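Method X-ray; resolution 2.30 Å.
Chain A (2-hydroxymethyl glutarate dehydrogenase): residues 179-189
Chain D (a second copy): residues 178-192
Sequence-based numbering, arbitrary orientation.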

# COMPACT_ATOMS: atom_id res chain seq x y z
N LEU A 179 -16.17 1.63 -4.07
CA LEU A 179 -14.91 1.23 -3.43
C LEU A 179 -14.86 -0.28 -3.25
O LEU A 179 -13.86 -0.91 -3.55
CB LEU A 179 -14.85 1.94 -2.07
CG LEU A 179 -13.91 1.68 -0.90
CD1 LEU A 179 -14.25 2.72 0.20
CD2 LEU A 179 -13.96 0.24 -0.35
N LEU A 180 -15.94 -0.86 -2.75
CA LEU A 180 -16.00 -2.29 -2.50
C LEU A 180 -15.98 -3.07 -3.80
O LEU A 180 -15.27 -4.08 -3.89
CB LEU A 180 -17.23 -2.65 -1.67
CG LEU A 180 -17.17 -2.19 -0.21
CD1 LEU A 180 -18.53 -2.33 0.47
CD2 LEU A 180 -16.07 -2.97 0.54
N LEU A 181 -16.74 -2.61 -4.80
CA LEU A 181 -16.68 -3.19 -6.15
C LEU A 181 -15.25 -3.23 -6.68
O LEU A 181 -14.79 -4.26 -7.17
CB LEU A 181 -17.56 -2.39 -7.13
CG LEU A 181 -17.57 -2.84 -8.60
CD1 LEU A 181 -17.98 -4.35 -8.73
CD2 LEU A 181 -18.49 -1.95 -9.44
N GLY A 182 -14.56 -2.10 -6.61
CA GLY A 182 -13.18 -1.99 -7.06
C GLY A 182 -12.21 -2.88 -6.32
O GLY A 182 -11.40 -3.57 -6.95
N CYS A 183 -12.29 -2.88 -5.00
CA CYS A 183 -11.45 -3.75 -4.18
C CYS A 183 -11.70 -5.23 -4.49
O CYS A 183 -10.75 -6.02 -4.62
CB CYS A 183 -11.69 -3.50 -2.69
SG CYS A 183 -11.03 -1.93 -2.05
N ASN A 184 -12.97 -5.60 -4.58
CA ASN A 184 -13.35 -7.00 -4.77
C ASN A 184 -12.83 -7.49 -6.11
O ASN A 184 -12.37 -8.62 -6.22
CB ASN A 184 -14.88 -7.17 -4.67
CG ASN A 184 -15.41 -6.90 -3.29
OD1 ASN A 184 -14.66 -6.80 -2.32
ND2 ASN A 184 -16.73 -6.79 -3.18
N MET A 185 -12.87 -6.62 -7.12
CA MET A 185 -12.37 -6.95 -8.44
C MET A 185 -10.84 -7.09 -8.44
O MET A 185 -10.30 -8.06 -8.97
CB MET A 185 -12.80 -5.91 -9.46
CG MET A 185 -12.27 -6.17 -10.90
SD MET A 185 -12.94 -7.63 -11.72
CE MET A 185 -11.51 -8.70 -11.85
N ALA A 186 -10.16 -6.12 -7.85
CA ALA A 186 -8.71 -6.20 -7.72
C ALA A 186 -8.27 -7.51 -7.03
O ALA A 186 -7.31 -8.15 -7.45
CB ALA A 186 -8.16 -4.96 -6.96
N SER A 187 -8.96 -7.89 -5.96
CA SER A 187 -8.66 -9.13 -5.26
C SER A 187 -8.92 -10.35 -6.15
O SER A 187 -8.13 -11.29 -6.21
CB SER A 187 -9.51 -9.24 -3.99
OG SER A 187 -9.27 -8.15 -3.10
N LEU A 188 -10.03 -10.32 -6.87
CA LEU A 188 -10.41 -11.39 -7.79
C LEU A 188 -9.34 -11.59 -8.88
O LEU A 188 -8.96 -12.73 -9.21
CB LEU A 188 -11.77 -11.09 -8.43
CG LEU A 188 -12.37 -12.19 -9.31
CD1 LEU A 188 -12.58 -13.51 -8.52
CD2 LEU A 188 -13.65 -11.72 -9.97
N ALA A 189 -8.84 -10.49 -9.41
CA ALA A 189 -7.84 -10.52 -10.48
C ALA A 189 -6.63 -11.40 -10.14
O ALA A 189 -6.29 -12.34 -10.89
CB ALA A 189 -7.39 -9.11 -10.82
N ASN D 178 -10.64 -18.81 0.08
CA ASN D 178 -10.44 -18.21 1.41
C ASN D 178 -9.63 -16.92 1.39
O ASN D 178 -9.77 -16.07 2.27
CB ASN D 178 -9.75 -19.20 2.33
CG ASN D 178 -10.65 -20.35 2.74
OD1 ASN D 178 -11.81 -20.42 2.34
ND2 ASN D 178 -10.08 -21.28 3.50
N LEU D 179 -8.75 -16.82 0.39
CA LEU D 179 -8.07 -15.58 0.05
C LEU D 179 -9.07 -14.47 -0.27
O LEU D 179 -8.91 -13.33 0.17
CB LEU D 179 -7.17 -15.86 -1.18
CG LEU D 179 -6.45 -14.86 -2.07
CD1 LEU D 179 -5.69 -15.67 -3.13
CD2 LEU D 179 -7.32 -13.84 -2.76
N LEU D 180 -10.08 -14.82 -1.06
CA LEU D 180 -11.08 -13.84 -1.47
C LEU D 180 -11.96 -13.46 -0.29
O LEU D 180 -12.30 -12.30 -0.13
CB LEU D 180 -11.92 -14.37 -2.64
CG LEU D 180 -11.17 -14.47 -3.98
CD1 LEU D 180 -12.02 -15.25 -5.04
CD2 LEU D 180 -10.77 -13.09 -4.48
N LEU D 181 -12.34 -14.45 0.54
CA LEU D 181 -13.09 -14.16 1.76
C LEU D 181 -12.36 -13.14 2.64
O LEU D 181 -12.95 -12.15 3.08
CB LEU D 181 -13.33 -15.45 2.55
CG LEU D 181 -14.01 -15.30 3.91
CD1 LEU D 181 -15.36 -14.60 3.77
CD2 LEU D 181 -14.16 -16.65 4.64
N GLY D 182 -11.07 -13.39 2.87
CA GLY D 182 -10.23 -12.51 3.67
C GLY D 182 -10.07 -11.12 3.10
O GLY D 182 -10.15 -10.14 3.83
N CYS D 183 -9.80 -11.04 1.80
CA CYS D 183 -9.66 -9.73 1.12
C CYS D 183 -10.96 -8.96 1.12
O CYS D 183 -10.98 -7.74 1.32
CB CYS D 183 -9.21 -9.91 -0.33
SG CYS D 183 -7.52 -10.41 -0.48
N ASN D 184 -12.06 -9.66 0.87
CA ASN D 184 -13.36 -9.01 0.85
C ASN D 184 -13.72 -8.44 2.22
O ASN D 184 -14.30 -7.36 2.32
CB ASN D 184 -14.45 -9.97 0.35
CG ASN D 184 -14.25 -10.39 -1.10
OD1 ASN D 184 -13.44 -9.78 -1.83
ND2 ASN D 184 -14.95 -11.46 -1.51
N MET D 185 -13.36 -9.17 3.27
CA MET D 185 -13.61 -8.71 4.63
C MET D 185 -12.73 -7.51 5.00
O MET D 185 -13.20 -6.56 5.62
CB MET D 185 -13.38 -9.84 5.63
CG MET D 185 -13.59 -9.43 7.11
SD MET D 185 -15.30 -8.95 7.51
CE MET D 185 -15.14 -7.20 7.94
N ALA D 186 -11.45 -7.59 4.66
CA ALA D 186 -10.53 -6.51 4.95
C ALA D 186 -11.00 -5.21 4.28
O ALA D 186 -10.92 -4.13 4.86
CB ALA D 186 -9.12 -6.89 4.50
N SER D 187 -11.48 -5.33 3.05
CA SER D 187 -11.97 -4.19 2.29
C SER D 187 -13.25 -3.65 2.92
O SER D 187 -13.42 -2.44 3.07
CB SER D 187 -12.24 -4.61 0.85
OG SER D 187 -11.08 -5.19 0.28
N LEU D 188 -14.13 -4.58 3.29
CA LEU D 188 -15.36 -4.21 4.00
C LEU D 188 -15.10 -3.43 5.28
O LEU D 188 -15.81 -2.47 5.56
CB LEU D 188 -16.19 -5.47 4.33
CG LEU D 188 -17.57 -5.24 4.95
CD1 LEU D 188 -18.45 -4.42 3.99
CD2 LEU D 188 -18.25 -6.60 5.33
N ALA D 189 -14.11 -3.87 6.05
CA ALA D 189 -13.77 -3.25 7.35
C ALA D 189 -13.52 -1.75 7.23
O ALA D 189 -14.14 -0.94 7.93
CB ALA D 189 -12.55 -3.94 7.97
N GLU D 190 -12.61 -1.37 6.35
CA GLU D 190 -12.28 0.04 6.15
C GLU D 190 -13.44 0.82 5.50
O GLU D 190 -13.68 1.99 5.82
CB GLU D 190 -10.97 0.20 5.35
CG GLU D 190 -11.05 -0.23 3.89
CD GLU D 190 -9.70 -0.21 3.19
OE1 GLU D 190 -9.62 0.38 2.07
OE2 GLU D 190 -8.73 -0.78 3.73
N ALA D 191 -14.17 0.15 4.60
CA ALA D 191 -15.31 0.77 3.91
C ALA D 191 -16.40 1.20 4.90
O ALA D 191 -16.98 2.30 4.77
CB ALA D 191 -15.89 -0.18 2.85
N LEU D 192 -16.68 0.34 5.86
CA LEU D 192 -17.76 0.61 6.83
C LEU D 192 -17.40 1.77 7.75
O LEU D 192 -18.23 2.63 8.04
CB LEU D 192 -18.09 -0.65 7.63
CG LEU D 192 -18.79 -1.78 6.84
CD1 LEU D 192 -18.94 -3.05 7.70
CD2 LEU D 192 -20.14 -1.33 6.27
O HOH W 1 -13.29 -10.44 -4.49
O HOH W 2 -15.63 -6.43 0.26

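The two stretches are helical throughout and belong to longer helices that pack nearly antiparallel, with 155° between their N-to-C directions and a closest axial approach of 9.4 Å. The register centres on Asn184, whose CA atoms in the two chains lie 6.0 Å apart. Around this point the pairings are reciprocal: Cys183(A) lies nearest Ser187(D), and Ser187(A) nearest Cys183(D), each with a CA-CA separation of 6.5 Å. Together the stretches bury 521 Å² between them.

No direct hydrogen bond crosses the interface, and its polar link is made by water. Water 1 donates to Asn184(A) O and to Asn184(D) OD1, both at 2.7 Å. Water 2 repeats the arrangement with the chains exchanged, donating to Asn184(A) OD1 at 2.8 Å and to Asn184(D) O at 2.6 Å. Each water thus joins a backbone carbonyl of one helix to a side-chain amide oxygen of the other. Both asparagines adopt the m rotamer; their CA-to-CB bonds point sideways, but the ends of the side chains come nearer the partner helix. This brings Asn184(A) OD1 to 3.3 Å from Asn184(D) OD1, a contact between two acceptors that cannot itself be a hydrogen bond. The waters act as the hydrogen-bond donors that two facing acceptors cannot provide for each other, and they do so without taking the carbonyls out of the helical pattern, since Asn184 O also accepts from Leu188 N in both chains.

Apolar packing accounts for much of the remaining contact. Leu180, with chi1 m and chi2 t in both chains, has a sideways CA-to-CB bond but brings its methyl groups nearer the opposing helix. Leu180(A) CD1 meets Leu188(D) CD1 at 4.1 Å, and in the reciprocal pair Leu188(A) CD1 lies 3.9 Å from Leu180(D) CD1. The other methyl of each Leu180 approaches the partner's backbone, with Leu180(A) CD2 3.7 Å from Ser187(D) O and Leu180(D) CD2 3.6 Å from Ser187(A) O. Near the C-terminal end of the chain D stretch, Ala191(D) points toward chain A and packs its single methyl against two leucines: its CB is 3.6 Å from Leu180(A) CD2 and 3.8 Å from Leu179(A) CD2.

Small side chains occupy the positions that point toward the partner near the centre. Ser187(A) OG lies 3.3 Å from Cys183(D) CB, and Ser187(D) OG lies 3.5 Å from Cys183(A) CB, so these cysteine-serine pairs meet by van der Waals contact. Ser187(D) OG turns back to its own helix and donates to Cys183(D) O at 2.8 Å, so in chain D the serine joins a compact side chain to a local hydrogen bond, satisfying a polar group in a buried site. Ser187(A), which has 65 Å² covered by the other stretch, is the most extensively covered residue here. By contrast, Met185 and Ala189 point away in both chains and make no contact across the pair, although they too are buried within the assembly.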